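Local atomic coordinates of endo-1,4-beta-xylanase C (Paenibacillus barcinonensis, PDB entry 4XUR), a protein that hydrolyses the internal beta-1,4-xylosidic linkages of xylan, and here contributes one xylan-binding module, CBM22-2, with a calcium ion bound. Residues A18-G26 and H44-T52. Numbering follows the deposited sequence.
Sequences ADFEDGNIG and HNSNRSLKT. Unlike the reference sequence in segment 18-26: D19 (reference Tyr). With CA (calcium ion), chain G.
The F20-to-G23 type I turn approaches the start of strand 48-52, where E21 CA comes within 5.4 Å of R48 CA, and a calcium ion joins the two. Each segment gives one backbone carbonyl and one side-chain oxygen: D19 O and E21 OE2 from residues 18-26, R48 O and S46 OG from residues 44-52, with R48 O 2.3 Å from the metal. A water and D167 complete the site. E21 bends at chi2 (-50°), which brings its carboxylate back to the strand although its CB points away. OE2 then does double duty, binding calcium at 2.4 Å and accepting from R48 N at 3.1 Å; the donor lies on the syn side, 20° out of the carboxylate plane, and the metal and this bent bond together limit how the carboxylate can turn. Leading into the turn, D19 OD1 accepts from E21 N at 3.0 Å, an Asx turn. R48, extended from CG to NE, runs alongside the turn: CB sits 3.3 Å from F20 O, E21 O stands over one guanidinium face, offset toward its rim, and NH1 packs beside G23 CA, which meets the guanidinium edge in its plane. An alanine in place of R48 would probably leave E21 O and G23 CA without the guanidinium that packs against them, opening a gap beside the turn. Further along the strand, L50 CB lies over one face of the F20 ring, 3.9 Å from the centroid and 17° off the normal, a CH-pi contact, while L50 CD1 touches I25 CD1 at 3.6 Å. W28 meets both F20 and L50. The contact thus pins the loop after strand 16-18 against strand 48-53, which pairs with strands 35-40 and 164-173, the latter supplying D167, in one sheet of this beta-sandwich module.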
loop_
_atom_site.group_PDB
_atom_site.type_symbol
_atom_site.label_atom_id
_atom_site.label_comp_id
_atom_site.label_asym_id
_atom_site.label_seq_id
_atom_site.Cartn_x
_atom_site.Cartn_y
_atom_site.Cartn_z
ATOM N N ALA A 18 4.285 10.851 1.252
ATOM C CA ALA A 18 3.002 11.074 1.808
ATOM C C ALA A 18 2.962 10.941 3.351
ATOM O O ALA A 18 3.198 9.870 3.876
ATOM C CB ALA A 18 1.944 10.126 1.175
ATOM N N ASP A 19 2.691 12.071 4.012
ATOM C CA ASP A 19 2.649 12.075 5.471
ATOM C C ASP A 19 1.242 12.395 5.977
ATOM O O ASP A 19 0.995 12.289 7.159
ATOM C CB ASP A 19 3.716 12.996 6.089
ATOM C CG ASP A 19 3.494 14.484 5.707
ATOM O OD1 ASP A 19 2.367 14.895 5.362
ATOM O OD2 ASP A 19 4.455 15.244 5.760
ATOM N N PHE A 20 0.322 12.728 5.050
ATOM C CA PHE A 20 -1.076 12.986 5.340
ATOM C C PHE A 20 -1.381 14.111 6.331
ATOM O O PHE A 20 -2.518 14.276 6.734
ATOM C CB PHE A 20 -1.786 11.686 5.824
ATOM C CG PHE A 20 -1.600 10.586 4.846
ATOM C CD1 PHE A 20 -2.348 10.603 3.653
ATOM C CD2 PHE A 20 -0.723 9.607 5.081
ATOM C CE1 PHE A 20 -2.144 9.624 2.691
ATOM C CE2 PHE A 20 -0.506 8.560 4.119
ATOM C CZ PHE A 20 -1.223 8.589 2.952
ATOM N N GLU A 21 -0.407 14.956 6.574
ATOM C CA GLU A 21 -0.541 15.967 7.644
ATOM C C GLU A 21 -1.396 17.126 7.205
ATOM O O GLU A 21 -1.960 17.854 8.077
ATOM C CB GLU A 21 0.832 16.403 8.116
ATOM C CG GLU A 21 1.603 15.346 8.910
ATOM C CD GLU A 21 0.812 14.711 10.062
ATOM O OE1 GLU A 21 0.356 15.448 10.972
ATOM O OE2 GLU A 21 0.642 13.463 10.099
ATOM N N ASP A 22 -1.490 17.339 5.885
ATOM C CA ASP A 22 -2.429 18.276 5.295
ATOM C C ASP A 22 -3.895 17.823 5.281
ATOM O O ASP A 22 -4.758 18.577 4.808
ATOM C CB ASP A 22 -1.993 18.654 3.861
ATOM C CG ASP A 22 -1.869 17.444 2.913
ATOM O OD1 ASP A 22 -2.433 16.348 3.216
ATOM O OD2 ASP A 22 -1.179 17.557 1.872
ATOM N N GLY A 23 -4.179 16.570 5.642
ATOM C CA GLY A 23 -5.529 16.039 5.675
ATOM C C GLY A 23 -6.092 15.550 4.373
ATOM O O GLY A 23 -7.292 15.225 4.276
ATOM N N ASN A 24 -5.244 15.519 3.338
ATOM C CA ASN A 24 -5.766 15.286 1.982
ATOM C C ASN A 24 -5.595 13.859 1.581
ATOM O O ASN A 24 -4.514 13.308 1.707
ATOM C CB ASN A 24 -5.068 16.182 0.940
ATOM C CG ASN A 24 -5.344 17.661 1.158
ATOM O OD1 ASN A 24 -6.438 18.051 1.583
ATOM N ND2 ASN A 24 -4.343 18.479 0.885
ATOM N N ILE A 25 -6.663 13.274 1.030
ATOM C CA ILE A 25 -6.543 11.918 0.453
ATOM C C ILE A 25 -5.659 11.852 -0.757
ATOM O O ILE A 25 -5.085 10.786 -1.068
ATOM C CB ILE A 25 -7.956 11.383 0.092
ATOM C CG1 ILE A 25 -7.911 9.882 -0.176
ATOM C CG2 ILE A 25 -8.482 12.134 -1.099
ATOM C CD1 ILE A 25 -7.441 9.064 0.983
ATOM N N GLY A 26 -5.548 12.959 -1.509
ATOM C CA GLY A 26 -4.741 12.949 -2.724
ATOM C C GLY A 26 -5.301 11.989 -3.753
ATOM O O GLY A 26 -6.504 11.940 -3.974
ATOM N N HIS A 44 1.985 7.985 12.654
ATOM C CA HIS A 44 3.338 7.577 12.994
ATOM C C HIS A 44 4.143 8.805 13.398
ATOM O O HIS A 44 4.469 9.651 12.568
ATOM C CB HIS A 44 4.083 6.852 11.818
ATOM C CG HIS A 44 5.510 6.522 12.122
ATOM N ND1 HIS A 44 5.920 5.719 13.191
ATOM C CD2 HIS A 44 6.642 6.888 11.473
ATOM C CE1 HIS A 44 7.247 5.605 13.157
ATOM N NE2 HIS A 44 7.700 6.324 12.141
ATOM N N ASN A 45 4.353 8.954 14.701
ATOM C CA ASN A 45 4.996 10.147 15.251
ATOM C C ASN A 45 4.364 11.452 14.703
ATOM O O ASN A 45 5.055 12.429 14.384
ATOM C CB ASN A 45 6.500 10.136 14.967
ATOM C CG ASN A 45 7.271 9.010 15.665
ATOM O OD1 ASN A 45 8.206 8.459 15.099
ATOM N ND2 ASN A 45 6.922 8.694 16.888
ATOM N N SER A 46 3.036 11.459 14.601
ATOM C CA SER A 46 2.292 12.567 14.011
ATOM C C SER A 46 0.832 12.406 14.298
ATOM O O SER A 46 0.432 11.431 14.927
ATOM C CB SER A 46 2.531 12.653 12.510
ATOM O OG SER A 46 2.206 11.415 11.818
ATOM N N ASN A 47 0.044 13.342 13.799
ATOM C CA ASN A 47 -1.361 13.406 14.091
ATOM C C ASN A 47 -2.285 12.823 13.051
ATOM O O ASN A 47 -3.477 12.578 13.326
ATOM C CB ASN A 47 -1.750 14.883 14.377
ATOM C CG ASN A 47 -3.148 15.014 14.992
ATOM O OD1 ASN A 47 -3.451 14.411 16.025
ATOM N ND2 ASN A 47 -4.007 15.815 14.351
ATOM N N ARG A 48 -1.780 12.569 11.842
ATOM C CA ARG A 48 -2.644 12.102 10.763
ATOM C C ARG A 48 -2.033 10.930 9.998
ATOM O O ARG A 48 -0.797 10.817 9.888
ATOM C CB ARG A 48 -2.988 13.245 9.809
ATOM C CG ARG A 48 -3.628 14.438 10.551
ATOM C CD ARG A 48 -4.409 15.365 9.691
ATOM N NE ARG A 48 -4.784 16.573 10.452
ATOM C CZ ARG A 48 -5.357 17.650 9.931
ATOM N NH1 ARG A 48 -5.680 17.692 8.656
ATOM N NH2 ARG A 48 -5.632 18.677 10.722
ATOM N N SER A 49 -2.923 10.081 9.489
ATOM C CA SER A 49 -2.495 8.875 8.735
ATOM C C SER A 49 -3.657 8.390 7.931
ATOM O O SER A 49 -4.731 8.931 7.986
ATOM C CB SER A 49 -1.964 7.840 9.718
ATOM O OG SER A 49 -2.986 7.367 10.580
ATOM N N LEU A 50 -3.453 7.328 7.122
ATOM C CA LEU A 50 -4.477 6.870 6.243
ATOM C C LEU A 50 -5.009 5.563 6.743
ATOM O O LEU A 50 -4.305 4.563 6.769
ATOM C CB LEU A 50 -3.876 6.666 4.828
ATOM C CG LEU A 50 -4.893 6.185 3.774
ATOM C CD1 LEU A 50 -6.086 7.112 3.687
ATOM C CD2 LEU A 50 -4.144 6.040 2.452
ATOM N N LYS A 51 -6.294 5.564 7.183
ATOM C CA LYS A 51 -6.958 4.399 7.664
ATOM C C LYS A 51 -7.733 3.728 6.568
ATOM O O LYS A 51 -8.497 4.391 5.882
ATOM C CB LYS A 51 -7.894 4.721 8.822
ATOM C CG LYS A 51 -8.494 3.462 9.500
ATOM C CD LYS A 51 -9.513 3.807 10.619
ATOM C CE LYS A 51 -9.826 2.515 11.420
ATOM N NZ LYS A 51 -10.298 2.759 12.805
ATOM N N THR A 52 -7.537 2.429 6.411
ATOM C CA THR A 52 -8.384 1.627 5.522
ATOM C C THR A 52 -9.235 0.700 6.409
ATOM O O THR A 52 -8.726 -0.022 7.250
ATOM C CB THR A 52 -7.543 0.765 4.522
ATOM O OG1 THR A 52 -6.670 1.635 3.800
ATOM C CG2 THR A 52 -8.463 -0.009 3.613
HETATM CA CA CA G . 1.377 11.368 9.325
HETATM O O HOH W 1 3.534 11.810 9.346
#